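Local structure of putative fusidic acid resistance protein (Staphylococcus aureus, 2YB5) at residues K6-F12 against L80-Q85; V13-Q17 against N198-D202; V19-I23 against T69-E74; F157-C161 against D188-Y192. The protein confers resistance to the antibiotic fusidic acid, probably by binding elongation factor G and clearing it from drug-stalled ribosomes. One frame throughout, in Å; residues are numbered along the deposited sequence.

Overall arrangement
Helix 9-27 opens the chain and takes part in three of the four contacts. Interaction 1 closes a loop from its start to the segment after helix 70-80, and interaction 3, nested within that loop, pairs helix 9-27 with helix 70-80 itself. Interaction 2 reaches much further, from the middle of helix 9-27 to the end of helix 194-200, so it crosses interaction 1, encloses interactions 3 and 4, and ties the helical domain to the zinc-bearing domain. Interaction 4 lies in series after interactions 1 and 3, and it touches interaction 2 where Asn200 packs on Cys161. Interactions 3 and 4 are about 27 Å apart between centres, at the two ends of this arrangement.

Interaction 1 of 4, residues K6-F12 against L80-Q85; sequences KIEVYKF and LKVYIQ
Lys6 lays its aliphatic chain across the side chain of Gln85 at about a right angle, CD lying 3.2 Å from NE2, where the chain entering the first helix of the helical domain meets the segment that follows helix 70-80. The two backbones run side by side here as a single parallel bridge centred on Ile7 and Ile84. The N-H of Ile7 turns to Tyr83 O, an atom less surely placed in the model, while Ile7 O accepts Gln85 N at 2.8 Å with an N-H...O angle of 163°. The side chain of Ile7 leads on to Phe49 of helix 35-50. Glu8 then takes the N-cap position of helix 9-27, and a water bridges it across the contact: the water accepts from Val9 N and donates to Glu8 OE1 and, at 2.6 Å, to Gln85 O. Past the bridge the contact becomes apolar, beginning with Val9 CG2 against Ile84 CG2 at 3.6 Å. Phe12, one turn into the helix, projects its ring from a CG set anti to the backbone N (chi1 179°), across the course of Ile84. Lys81 CG approaches the ring obliquely and Leu80 CB lies at its edge, 4.1 Å from CE1. Over one face sits Ile84 CD1, a CH-pi contact 3.9 Å from the centroid and 19° off the ring normal.

Interaction 2 of 4, residues V13-Q17 against N198-D202; sequences VKVKQ and NQNLD
Gln17 gives its amide N-H to the carboxylate of Asp202, NE2 to OD2 at 2.6 Å with an N-H...O angle of 158°. The oxygen receives it on its anti lone pair, close to the plane of the amide, although amide and carboxylate planes are themselves turned 64° apart. Beside this bond Val13 pushes both methyl branches against backbone carbonyls: CG1 is 3.4 Å from Gln199 O, and CG2 is 3.8 Å from Leu201 O. On one flank Lys16 bends at chi3 (74°) to bring NZ within 3.4 Å of Gln199 O, a weak hydrogen bond. Lys14 keeps its ammonium near Asp202 without forming a salt bridge, NZ lying 4.5 Å from OD2; its charge probably favours the ionised carboxylate. The contact joins two domains: one turn of helix 9-27, from the helical domain, docks on the end of helix 194-200 and the residues after it, in the treble-clef zinc finger. Further out, each side is positioned by its own domain. Behind Val13-Gln17, Val15 is packed on Ile45, Ile48 and Phe49 of helix 35-50 and on Leu77 of helix 70-80. On the zinc-finger side Asn198 points away from the interface, its OD1 accepting the backbone N-H groups of Ser119 and Tyr120 and its ND2 donating to Ser194 O. Asn200 ND2 packs against Cys161 SG, one of the zinc ligands.

Interaction 3 of 4, residues V19-I23 against T69-E74; sequences VYQLI and TKKKAE
Val19 meets Ala73 through a single methyl, CG1 to CB at 3.9 Å, in the close-packed part of an antiparallel helix pair within the helical domain. The axes of the two short helical segments, 19-23 and 70-74, stand 11.0 Å apart at an angle of 156°, and that separation is spanned by side chains. One turn after Val19, Ile23 extends its longer branch (chi2 171°) so that CD1 ends over the beginning of helix 70-80, 4.1 Å from Thr69 C and a little further from Ala73 CB. Val19 also touches Ile45, which brings helix 35-50 against the same apolar face. Beside it the contact is looser, polar and nearer the solvent. There Lys70, bent at chi2, passes obliquely by Ile23 with its CD 4.2 Å from CD1; its NZ reaches the neighbourhood of the Tyr20 ring, taking neither its face nor its edge. Tyr20 and Glu74 make the one directional bond of the contact. Their side chains cross at about a right angle, yet ring and carboxylate are nearly coplanar, 20° apart, and the acid oxygen lies at the ring's edge, near its plane. The phenol donates through OH to the syn side of Glu74 OE2 at 2.7 Å, and the same oxygen lies 3.3 Å from Tyr20 CE1.

Interaction 4 of 4, residues F157-C161 against D188-Y192; sequences FCKIC and DYICY. With ZN (zinc ion), chain C.
Cys158 SG is gripped by the zinc ion at 2.3 Å and by three backbone N-H groups. Two of these come from its own turn, Ile160 N at 3.2 Å and Cys161 N with an N-H...S angle of 170°; the third, Cys191 N, reaches across from strand 186-191 at 3.4 Å. This is the zinc site of a treble-clef finger: Cys158 and Cys161 lie on the CxxC zinc knuckle, Cys191 ends the facing strand, and Cys197 of helix 194-200 completes the four-sulfur site. The Cys158 sulfur lies anti to the backbone N (chi1 165°), whereas that of Cys161 sits between N and the carbonyl carbon (chi1 64°), and the two thereby converge on one ion. Cys191 SG binds zinc at 2.1 Å and also packs against Cys158 CB. A backbone bond holds the knuckle to the strand, Lys159 N to Tyr189 O at 2.8 Å. Next to this bond Ile160 CD1 rests on Ile190 CG2 at 3.7 Å, and both isoleucines touch Phe210 of helix 204-214. Asp188, partly exposed, meets only the aliphatic part of Lys159 across this contact, their charged ends too far apart for a salt bridge; its OD1 instead accepts Tyr189 N. With four cysteine sulfurs around a single zinc ion, the N-H groups directed at Cys158 SG probably offset part of the negative charge gathered at the site and favour the thiolate form.

Interaction 1 of 4, residues K6-F12 against L80-Q85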
loop_
_atom_site.group_PDB
_atom_site.type_symbol
_atom_site.label_atom_id
_atom_site.label_comp_id
_atom_site.label_asym_id
_atom_site.label_seq_id
_atom_site.Cartn_x
_atom_site.Cartn_y
_atom_site.Cartn_z
ATOM N N LYS A 6 16.321 -4.686 -1.636
ATOM C CA LYS A 6 15.061 -4.650 -0.885
ATOM C C LYS A 6 13.890 -4.223 -1.769
ATOM O O LYS A 6 14.086 -3.721 -2.871
ATOM C CB LYS A 6 15.167 -3.749 0.353
ATOM C CG LYS A 6 16.197 -2.660 0.285
ATOM C CD LYS A 6 16.130 -1.792 1.535
ATOM C CE LYS A 6 16.673 -2.505 2.780
ATOM N NZ LYS A 6 16.758 -1.551 3.930
ATOM N N ILE A 7 12.676 -4.430 -1.273
ATOM C CA ILE A 7 11.466 -4.247 -2.081
ATOM C C ILE A 7 10.576 -3.150 -1.527
ATOM O O ILE A 7 10.672 -2.784 -0.359
ATOM C CB ILE A 7 10.635 -5.563 -2.183
ATOM C CG1 ILE A 7 10.223 -6.072 -0.795
ATOM C CG2 ILE A 7 11.427 -6.630 -2.925
ATOM C CD1 ILE A 7 9.040 -7.005 -0.819
ATOM N N GLU A 8 9.685 -2.646 -2.372
ATOM C CA GLU A 8 8.741 -1.615 -1.953
ATOM C C GLU A 8 7.667 -2.200 -1.039
ATOM O O GLU A 8 7.376 -3.398 -1.084
ATOM C CB GLU A 8 8.112 -0.949 -3.176
ATOM C CG GLU A 8 9.127 -0.295 -4.126
ATOM C CD GLU A 8 9.991 0.761 -3.451
ATOM O OE1 GLU A 8 9.485 1.483 -2.559
ATOM O OE2 GLU A 8 11.180 0.878 -3.820
ATOM N N VAL A 9 7.117 -1.353 -0.179
ATOM C CA VAL A 9 6.032 -1.738 0.726
ATOM C C VAL A 9 4.846 -2.348 -0.039
ATOM O O VAL A 9 4.275 -3.362 0.388
ATOM C CB VAL A 9 5.551 -0.512 1.567
ATOM C CG1 VAL A 9 4.218 -0.785 2.236
ATOM C CG2 VAL A 9 6.605 -0.130 2.612
ATOM N N TYR A 10 4.468 -1.736 -1.161
ATOM C CA TYR A 10 3.360 -2.280 -1.966
ATOM C C TYR A 10 3.652 -3.685 -2.549
ATOM O O TYR A 10 2.746 -4.497 -2.669
ATOM C CB TYR A 10 2.915 -1.300 -3.051
ATOM C CG TYR A 10 3.926 -0.989 -4.125
ATOM C CD1 TYR A 10 4.026 -1.777 -5.271
ATOM C CD2 TYR A 10 4.751 0.126 -4.022
ATOM C CE1 TYR A 10 4.942 -1.479 -6.272
ATOM C CE2 TYR A 10 5.667 0.430 -5.011
ATOM C CZ TYR A 10 5.757 -0.370 -6.131
ATOM O OH TYR A 10 6.667 -0.050 -7.107
ATOM N N LYS A 11 4.913 -3.977 -2.867
ATOM C CA LYS A 11 5.302 -5.326 -3.308
ATOM C C LYS A 11 5.174 -6.339 -2.185
ATOM O O LYS A 11 4.814 -7.495 -2.434
ATOM C CB LYS A 11 6.727 -5.364 -3.875
ATOM C CG LYS A 11 6.883 -4.659 -5.222
ATOM C CD LYS A 11 6.331 -5.504 -6.367
ATOM C CE LYS A 11 6.435 -4.809 -7.726
ATOM N NZ LYS A 11 6.044 -5.744 -8.847
ATOM N N PHE A 12 5.457 -5.916 -0.956
ATOM C CA PHE A 12 5.273 -6.786 0.194
ATOM C C PHE A 12 3.795 -7.112 0.423
ATOM O O PHE A 12 3.453 -8.223 0.819
ATOM C CB PHE A 12 5.887 -6.179 1.461
ATOM C CG PHE A 12 5.695 -7.038 2.684
ATOM C CD1 PHE A 12 6.593 -8.049 2.981
ATOM C CD2 PHE A 12 4.598 -6.852 3.519
ATOM C CE1 PHE A 12 6.420 -8.852 4.107
ATOM C CE2 PHE A 12 4.409 -7.664 4.635
ATOM C CZ PHE A 12 5.324 -8.661 4.931
ATOM N N LEU A 80 10.489 -11.650 6.511
ATOM C CA LEU A 80 10.712 -10.914 5.265
ATOM C C LEU A 80 10.697 -9.396 5.473
ATOM O O LEU A 80 11.323 -8.668 4.700
ATOM C CB LEU A 80 9.672 -11.291 4.202
ATOM C CG LEU A 80 9.734 -12.688 3.595
ATOM C CD1 LEU A 80 8.554 -12.903 2.669
ATOM C CD2 LEU A 80 11.041 -12.884 2.851
ATOM N N LYS A 81 10.002 -8.914 6.507
ATOM C CA LYS A 81 9.860 -7.463 6.725
ATOM C C LYS A 81 11.197 -6.735 6.724
ATOM O O LYS A 81 11.254 -5.530 6.457
ATOM C CB LYS A 81 9.087 -7.155 8.016
ATOM C CG LYS A 81 7.581 -7.382 7.877
ATOM C CD LYS A 81 6.802 -6.934 9.106
ATOM C CE LYS A 81 5.324 -7.263 8.948
ATOM N NZ LYS A 81 4.487 -6.795 10.087
ATOM N N VAL A 82 12.261 -7.478 7.015
ATOM C CA VAL A 82 13.625 -6.950 7.020
ATOM C C VAL A 82 14.062 -6.480 5.629
ATOM O O VAL A 82 14.877 -5.570 5.514
ATOM C CB VAL A 82 14.636 -8.009 7.546
ATOM C CG1 VAL A 82 14.259 -8.464 8.957
ATOM C CG2 VAL A 82 14.724 -9.201 6.603
ATOM N N TYR A 83 13.506 -7.089 4.579
ATOM C CA TYR A 83 13.851 -6.716 3.202
ATOM C C TYR A 83 13.006 -5.559 2.644
ATOM O O TYR A 83 13.151 -5.216 1.474
ATOM C CB TYR A 83 13.740 -7.934 2.263
ATOM C CG TYR A 83 14.655 -9.111 2.590
ATOM C CD1 TYR A 83 15.916 -8.919 3.155
ATOM C CD2 TYR A 83 14.265 -10.417 2.299
ATOM C CE1 TYR A 83 16.749 -9.999 3.442
ATOM C CE2 TYR A 83 15.096 -11.504 2.582
ATOM C CZ TYR A 83 16.335 -11.285 3.153
ATOM O OH TYR A 83 17.164 -12.352 3.436
ATOM N N ILE A 84 12.130 -4.966 3.460
ATOM C CA ILE A 84 11.256 -3.880 2.998
ATOM C C ILE A 84 11.969 -2.529 3.027
ATOM O O ILE A 84 12.462 -2.103 4.075
ATOM C CB ILE A 84 9.985 -3.736 3.873
ATOM C CG1 ILE A 84 9.161 -5.024 3.873
ATOM C CG2 ILE A 84 9.135 -2.569 3.391
ATOM C CD1 ILE A 84 7.950 -4.980 4.808
ATOM N N GLN A 85 11.987 -1.854 1.879
ATOM C CA GLN A 85 12.468 -0.470 1.774
ATOM C C GLN A 85 11.505 0.491 2.474
ATOM O O GLN A 85 10.377 0.695 2.008
ATOM C CB GLN A 85 12.598 -0.082 0.294
ATOM C CG GLN A 85 13.057 1.342 0.022
ATOM C CD GLN A 85 14.522 1.564 0.323
ATOM O OE1 GLN A 85 14.874 2.495 1.046
ATOM N NE2 GLN A 85 15.389 0.717 -0.231
HETATM O O HOH W 1 8.671 1.118 0.133
#

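Interaction 2 of 4, residues V13-Q17 against N198-D202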
loop_
_atom_site.group_PDB
_atom_site.type_symbol
_atom_site.label_atom_id
_atom_site.label_comp_id
_atom_site.label_asym_id
_atom_site.label_seq_id
_atom_site.Cartn_x
_atom_site.Cartn_y
_atom_site.Cartn_z
ATOM N N VAL A 13 2.926 -6.142 0.171
ATOM C CA VAL A 13 1.494 -6.358 0.301
ATOM C C VAL A 13 1.049 -7.387 -0.725
ATOM O O VAL A 13 0.272 -8.296 -0.404
ATOM C CB VAL A 13 0.707 -5.046 0.163
ATOM C CG1 VAL A 13 -0.791 -5.307 0.184
ATOM C CG2 VAL A 13 1.099 -4.097 1.295
ATOM N N LYS A 14 1.592 -7.282 -1.938
ATOM C CA LYS A 14 1.303 -8.268 -2.989
ATOM C C LYS A 14 1.818 -9.666 -2.588
ATOM O O LYS A 14 1.061 -10.631 -2.672
ATOM C CB LYS A 14 1.887 -7.825 -4.336
ATOM C CG LYS A 14 1.565 -8.731 -5.508
ATOM C CD LYS A 14 0.120 -8.621 -5.932
ATOM C CE LYS A 14 -0.173 -9.596 -7.050
ATOM N NZ LYS A 14 -1.571 -9.502 -7.567
ATOM N N VAL A 15 3.077 -9.768 -2.144
ATOM C CA VAL A 15 3.629 -11.054 -1.683
ATOM C C VAL A 15 2.688 -11.712 -0.659
ATOM O O VAL A 15 2.392 -12.905 -0.745
ATOM C CB VAL A 15 5.058 -10.930 -1.070
ATOM C CG1 VAL A 15 5.459 -12.221 -0.378
ATOM C CG2 VAL A 15 6.107 -10.581 -2.134
ATOM N N LYS A 16 2.211 -10.912 0.287
ATOM C CA LYS A 16 1.309 -11.367 1.340
ATOM C C LYS A 16 -0.018 -11.845 0.757
ATOM O O LYS A 16 -0.488 -12.939 1.087
ATOM C CB LYS A 16 1.110 -10.215 2.328
ATOM C CG LYS A 16 0.108 -10.434 3.450
ATOM C CD LYS A 16 -0.065 -9.152 4.267
ATOM C CE LYS A 16 -0.900 -8.101 3.508
ATOM N NZ LYS A 16 -0.920 -6.731 4.148
ATOM N N GLN A 17 -0.606 -11.049 -0.131
ATOM C CA GLN A 17 -1.816 -11.456 -0.849
ATOM C C GLN A 17 -1.628 -12.779 -1.611
ATOM O O GLN A 17 -2.559 -13.585 -1.698
ATOM C CB GLN A 17 -2.297 -10.354 -1.805
ATOM C CG GLN A 17 -2.930 -9.147 -1.093
ATOM C CD GLN A 17 -3.243 -7.980 -2.022
ATOM O OE1 GLN A 17 -3.614 -6.896 -1.561
ATOM N NE2 GLN A 17 -3.103 -8.191 -3.331
ATOM N N ASN A 198 -3.245 1.732 2.989
ATOM C CA ASN A 198 -1.874 1.287 2.724
ATOM C C ASN A 198 -1.615 -0.186 3.042
ATOM O O ASN A 198 -0.703 -0.781 2.476
ATOM C CB ASN A 198 -0.871 2.173 3.453
ATOM C CG ASN A 198 -0.529 3.417 2.665
ATOM O OD1 ASN A 198 0.319 3.371 1.775
ATOM N ND2 ASN A 198 -1.193 4.540 2.984
ATOM N N GLN A 199 -2.431 -0.765 3.930
ATOM C CA GLN A 199 -2.426 -2.217 4.175
ATOM C C GLN A 199 -3.030 -2.987 3.002
ATOM O O GLN A 199 -2.693 -4.149 2.790
ATOM C CB GLN A 199 -3.196 -2.573 5.462
ATOM C CG GLN A 199 -2.591 -2.022 6.757
ATOM C CD GLN A 199 -1.253 -2.642 7.091
ATOM O OE1 GLN A 199 -0.291 -2.515 6.332
ATOM N NE2 GLN A 199 -1.177 -3.324 8.236
ATOM N N ASN A 200 -3.921 -2.342 2.253
ATOM C CA ASN A 200 -4.571 -2.959 1.097
ATOM C C ASN A 200 -3.860 -2.690 -0.232
ATOM O O ASN A 200 -4.082 -3.404 -1.210
ATOM C CB ASN A 200 -6.009 -2.431 0.945
ATOM C CG ASN A 200 -6.822 -2.502 2.242
ATOM O OD1 ASN A 200 -6.544 -3.326 3.132
ATOM N ND2 ASN A 200 -7.842 -1.622 2.348
ATOM N N LEU A 201 -3.057 -1.635 -0.293
ATOM C CA LEU A 201 -2.551 -1.155 -1.578
ATOM C C LEU A 201 -1.414 -2.033 -2.105
ATOM O O LEU A 201 -0.311 -2.026 -1.557
ATOM C CB LEU A 201 -2.083 0.303 -1.461
ATOM C CG LEU A 201 -1.473 0.939 -2.712
ATOM C CD1 LEU A 201 -2.446 0.905 -3.897
ATOM C CD2 LEU A 201 -1.019 2.385 -2.413
ATOM N N ASP A 202 -1.669 -2.768 -3.188
ATOM C CA ASP A 202 -0.639 -3.678 -3.719
ATOM C C ASP A 202 0.069 -3.183 -4.983
ATOM O O ASP A 202 0.941 -3.877 -5.495
ATOM C CB ASP A 202 -1.196 -5.079 -3.937
ATOM C CG ASP A 202 -2.319 -5.118 -4.948
ATOM O OD1 ASP A 202 -2.522 -4.129 -5.687
ATOM O OD2 ASP A 202 -3.008 -6.143 -4.991
#

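Interaction 3 of 4, residues V19-I23 against T69-E74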
loop_
_atom_site.group_PDB
_atom_site.type_symbol
_atom_site.label_atom_id
_atom_site.label_comp_id
_atom_site.label_asym_id
_atom_site.label_seq_id
_atom_site.Cartn_x
_atom_site.Cartn_y
_atom_site.Cartn_z
ATOM N N VAL A 19 0.568 -15.228 -0.786
ATOM C CA VAL A 19 0.696 -16.279 0.216
ATOM C C VAL A 19 -0.676 -16.736 0.730
ATOM O O VAL A 19 -0.911 -17.937 0.852
ATOM C CB VAL A 19 1.609 -15.846 1.384
ATOM C CG1 VAL A 19 1.512 -16.820 2.540
ATOM C CG2 VAL A 19 3.057 -15.742 0.902
ATOM N N TYR A 20 -1.586 -15.799 0.997
ATOM C CA TYR A 20 -2.951 -16.161 1.402
ATOM C C TYR A 20 -3.697 -16.874 0.281
ATOM O O TYR A 20 -4.530 -17.728 0.551
ATOM C CB TYR A 20 -3.785 -14.947 1.835
ATOM C CG TYR A 20 -3.298 -14.172 3.052
ATOM C CD1 TYR A 20 -2.580 -14.782 4.085
ATOM C CD2 TYR A 20 -3.574 -12.810 3.168
ATOM C CE1 TYR A 20 -2.151 -14.044 5.201
ATOM C CE2 TYR A 20 -3.154 -12.072 4.270
ATOM C CZ TYR A 20 -2.444 -12.687 5.280
ATOM O OH TYR A 20 -2.033 -11.920 6.356
ATOM N N GLN A 21 -3.418 -16.513 -0.970
ATOM C CA GLN A 21 -4.037 -17.198 -2.096
ATOM C C GLN A 21 -3.585 -18.660 -2.129
ATOM O O GLN A 21 -4.387 -19.533 -2.399
ATOM C CB GLN A 21 -3.733 -16.498 -3.424
ATOM C CG GLN A 21 -4.641 -16.952 -4.599
ATOM C CD GLN A 21 -6.011 -16.260 -4.635
ATOM O OE1 GLN A 21 -6.400 -15.564 -3.700
ATOM N NE2 GLN A 21 -6.734 -16.443 -5.728
ATOM N N LEU A 22 -2.307 -18.905 -1.837
ATOM C CA LEU A 22 -1.775 -20.258 -1.707
ATOM C C LEU A 22 -2.526 -21.056 -0.648
ATOM O O LEU A 22 -2.792 -22.243 -0.834
ATOM C CB LEU A 22 -0.282 -20.238 -1.351
ATOM C CG LEU A 22 0.729 -20.353 -2.490
ATOM C CD1 LEU A 22 2.151 -20.360 -1.915
ATOM C CD2 LEU A 22 0.482 -21.607 -3.306
ATOM N N ILE A 23 -2.856 -20.397 0.460
ATOM C CA ILE A 23 -3.629 -21.026 1.526
ATOM C C ILE A 23 -5.053 -21.387 1.076
ATOM O O ILE A 23 -5.594 -22.408 1.498
ATOM C CB ILE A 23 -3.664 -20.140 2.781
ATOM C CG1 ILE A 23 -2.276 -20.116 3.432
ATOM C CG2 ILE A 23 -4.698 -20.653 3.775
ATOM C CD1 ILE A 23 -2.132 -19.100 4.563
ATOM N N THR A 69 -0.185 -22.817 7.312
ATOM C CA THR A 69 -1.356 -22.128 7.844
ATOM C C THR A 69 -0.984 -20.678 8.171
ATOM O O THR A 69 0.163 -20.273 7.971
ATOM C CB THR A 69 -1.900 -22.851 9.091
ATOM O OG1 THR A 69 -3.121 -22.235 9.520
ATOM C CG2 THR A 69 -0.879 -22.821 10.219
ATOM N N LYS A 70 -1.949 -19.906 8.672
ATOM C CA LYS A 70 -1.740 -18.475 8.938
ATOM C C LYS A 70 -0.490 -18.249 9.788
ATOM O O LYS A 70 0.459 -17.603 9.344
ATOM C CB LYS A 70 -2.957 -17.842 9.637
ATOM C CG LYS A 70 -4.309 -18.052 8.945
ATOM C CD LYS A 70 -4.401 -17.369 7.592
ATOM C CE LYS A 70 -5.750 -17.649 6.942
ATOM N NZ LYS A 70 -6.044 -16.712 5.821
ATOM N N LYS A 71 -0.493 -18.809 10.995
ATOM C CA LYS A 71 0.580 -18.589 11.970
ATOM C C LYS A 71 1.974 -18.780 11.377
ATOM O O LYS A 71 2.817 -17.886 11.463
ATOM C CB LYS A 71 0.411 -19.527 13.169
ATOM N N LYS A 72 2.205 -19.949 10.783
ATOM C CA LYS A 72 3.491 -20.265 10.157
ATOM C C LYS A 72 3.835 -19.282 9.032
ATOM O O LYS A 72 4.986 -18.855 8.898
ATOM C CB LYS A 72 3.482 -21.695 9.615
ATOM N N ALA A 73 2.834 -18.926 8.233
ATOM C CA ALA A 73 3.011 -17.959 7.150
ATOM C C ALA A 73 3.428 -16.593 7.686
ATOM O O ALA A 73 4.366 -15.979 7.175
ATOM C CB ALA A 73 1.726 -17.830 6.343
ATOM N N GLU A 74 2.729 -16.135 8.724
ATOM C CA GLU A 74 2.942 -14.803 9.301
ATOM C C GLU A 74 4.347 -14.617 9.873
ATOM O O GLU A 74 4.950 -13.561 9.708
ATOM C CB GLU A 74 1.900 -14.522 10.391
ATOM C CG GLU A 74 0.458 -14.448 9.877
ATOM C CD GLU A 74 0.198 -13.226 9.019
ATOM O OE1 GLU A 74 0.597 -12.116 9.430
ATOM O OE2 GLU A 74 -0.412 -13.379 7.937
#

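Interaction 4 of 4, residues F157-C161 against D188-Y192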
loop_
_atom_site.group_PDB
_atom_site.type_symbol
_atom_site.label_atom_id
_atom_site.label_comp_id
_atom_site.label_asym_id
_atom_site.label_seq_id
_atom_site.Cartn_x
_atom_site.Cartn_y
_atom_site.Cartn_z
ATOM N N PHE A 157 -16.046 0.976 -2.514
ATOM C CA PHE A 157 -14.732 0.632 -3.038
ATOM C C PHE A 157 -13.871 1.869 -3.035
ATOM O O PHE A 157 -14.229 2.866 -3.664
ATOM C CB PHE A 157 -14.800 0.142 -4.483
ATOM C CG PHE A 157 -15.729 -0.998 -4.700
ATOM C CD1 PHE A 157 -15.462 -2.240 -4.147
ATOM C CD2 PHE A 157 -16.862 -0.835 -5.489
ATOM C CE1 PHE A 157 -16.316 -3.301 -4.363
ATOM C CE2 PHE A 157 -17.718 -1.888 -5.710
ATOM C CZ PHE A 157 -17.446 -3.131 -5.143
ATOM N N CYS A 158 -12.741 1.808 -2.334
ATOM C CA CYS A 158 -11.760 2.886 -2.378
ATOM C C CYS A 158 -11.147 2.926 -3.767
ATOM O O CYS A 158 -10.682 1.912 -4.259
ATOM C CB CYS A 158 -10.660 2.649 -1.337
ATOM S SG CYS A 158 -9.162 3.658 -1.566
ATOM N N LYS A 159 -11.110 4.091 -4.400
ATOM C CA LYS A 159 -10.521 4.151 -5.736
ATOM C C LYS A 159 -8.987 4.223 -5.783
ATOM O O LYS A 159 -8.420 4.366 -6.864
ATOM C CB LYS A 159 -11.167 5.267 -6.551
ATOM C CG LYS A 159 -12.677 5.049 -6.749
ATOM C CD LYS A 159 -13.012 3.784 -7.552
ATOM C CE LYS A 159 -14.521 3.567 -7.642
ATOM N NZ LYS A 159 -14.899 2.308 -8.360
ATOM N N ILE A 160 -8.315 4.094 -4.636
ATOM C CA ILE A 160 -6.869 3.915 -4.627
ATOM C C ILE A 160 -6.487 2.434 -4.527
ATOM O O ILE A 160 -5.786 1.917 -5.387
ATOM C CB ILE A 160 -6.213 4.713 -3.505
ATOM C CG1 ILE A 160 -6.278 6.209 -3.829
ATOM C CG2 ILE A 160 -4.750 4.282 -3.310
ATOM C CD1 ILE A 160 -6.019 7.084 -2.663
ATOM N N CYS A 161 -6.943 1.757 -3.478
ATOM C CA CYS A 161 -6.568 0.379 -3.236
ATOM C C CYS A 161 -7.560 -0.603 -3.856
ATOM O O CYS A 161 -7.303 -1.798 -3.863
ATOM C CB CYS A 161 -6.454 0.113 -1.729
ATOM S SG CYS A 161 -8.005 0.282 -0.805
ATOM N N ASP A 188 -12.702 11.448 -6.012
ATOM C CA ASP A 188 -13.392 10.185 -5.911
ATOM C C ASP A 188 -13.419 9.699 -4.476
ATOM O O ASP A 188 -12.806 10.300 -3.594
ATOM C CB ASP A 188 -12.748 9.134 -6.826
ATOM C CG ASP A 188 -13.779 8.214 -7.472
ATOM O OD1 ASP A 188 -14.871 8.023 -6.897
ATOM O OD2 ASP A 188 -13.488 7.662 -8.553
ATOM N N TYR A 189 -14.150 8.617 -4.252
ATOM C CA TYR A 189 -14.230 7.999 -2.938
ATOM C C TYR A 189 -12.974 7.174 -2.641
ATOM O O TYR A 189 -12.580 6.326 -3.431
ATOM C CB TYR A 189 -15.503 7.142 -2.814
ATOM C CG TYR A 189 -16.758 8.002 -2.648
ATOM C CD1 TYR A 189 -17.423 8.527 -3.756
ATOM C CD2 TYR A 189 -17.259 8.308 -1.384
ATOM C CE1 TYR A 189 -18.557 9.322 -3.611
ATOM C CE2 TYR A 189 -18.401 9.105 -1.231
ATOM C CZ TYR A 189 -19.038 9.607 -2.348
ATOM O OH TYR A 189 -20.159 10.391 -2.197
ATOM N N ILE A 190 -12.367 7.449 -1.488
ATOM C CA ILE A 190 -11.189 6.740 -1.021
ATOM C C ILE A 190 -11.304 6.412 0.471
ATOM O O ILE A 190 -12.163 6.956 1.175
ATOM C CB ILE A 190 -9.896 7.558 -1.249
ATOM C CG1 ILE A 190 -9.937 8.879 -0.459
ATOM C CG2 ILE A 190 -9.665 7.800 -2.740
ATOM C CD1 ILE A 190 -8.662 9.735 -0.588
ATOM N N CYS A 191 -10.411 5.545 0.941
ATOM C CA CYS A 191 -10.364 5.159 2.345
ATOM C C CYS A 191 -10.214 6.419 3.193
ATOM O O CYS A 191 -9.326 7.229 2.957
ATOM C CB CYS A 191 -9.192 4.214 2.609
ATOM S SG CYS A 191 -9.221 2.548 1.773
ATOM N N TYR A 192 -11.101 6.600 4.166
ATOM C CA TYR A 192 -10.964 7.699 5.100
ATOM C C TYR A 192 -9.625 7.609 5.843
ATOM O O TYR A 192 -8.937 8.613 6.038
ATOM C CB TYR A 192 -12.092 7.685 6.123
ATOM C CG TYR A 192 -12.110 8.949 6.938
ATOM C CD1 TYR A 192 -12.553 10.137 6.374
ATOM C CD2 TYR A 192 -11.645 8.972 8.253
ATOM C CE1 TYR A 192 -12.555 11.318 7.098
ATOM C CE2 TYR A 192 -11.650 10.146 8.987
ATOM C CZ TYR A 192 -12.101 11.319 8.396
ATOM O OH TYR A 192 -12.134 12.501 9.090
HETATM ZN ZN ZN C . -7.997 2.504 0.035
#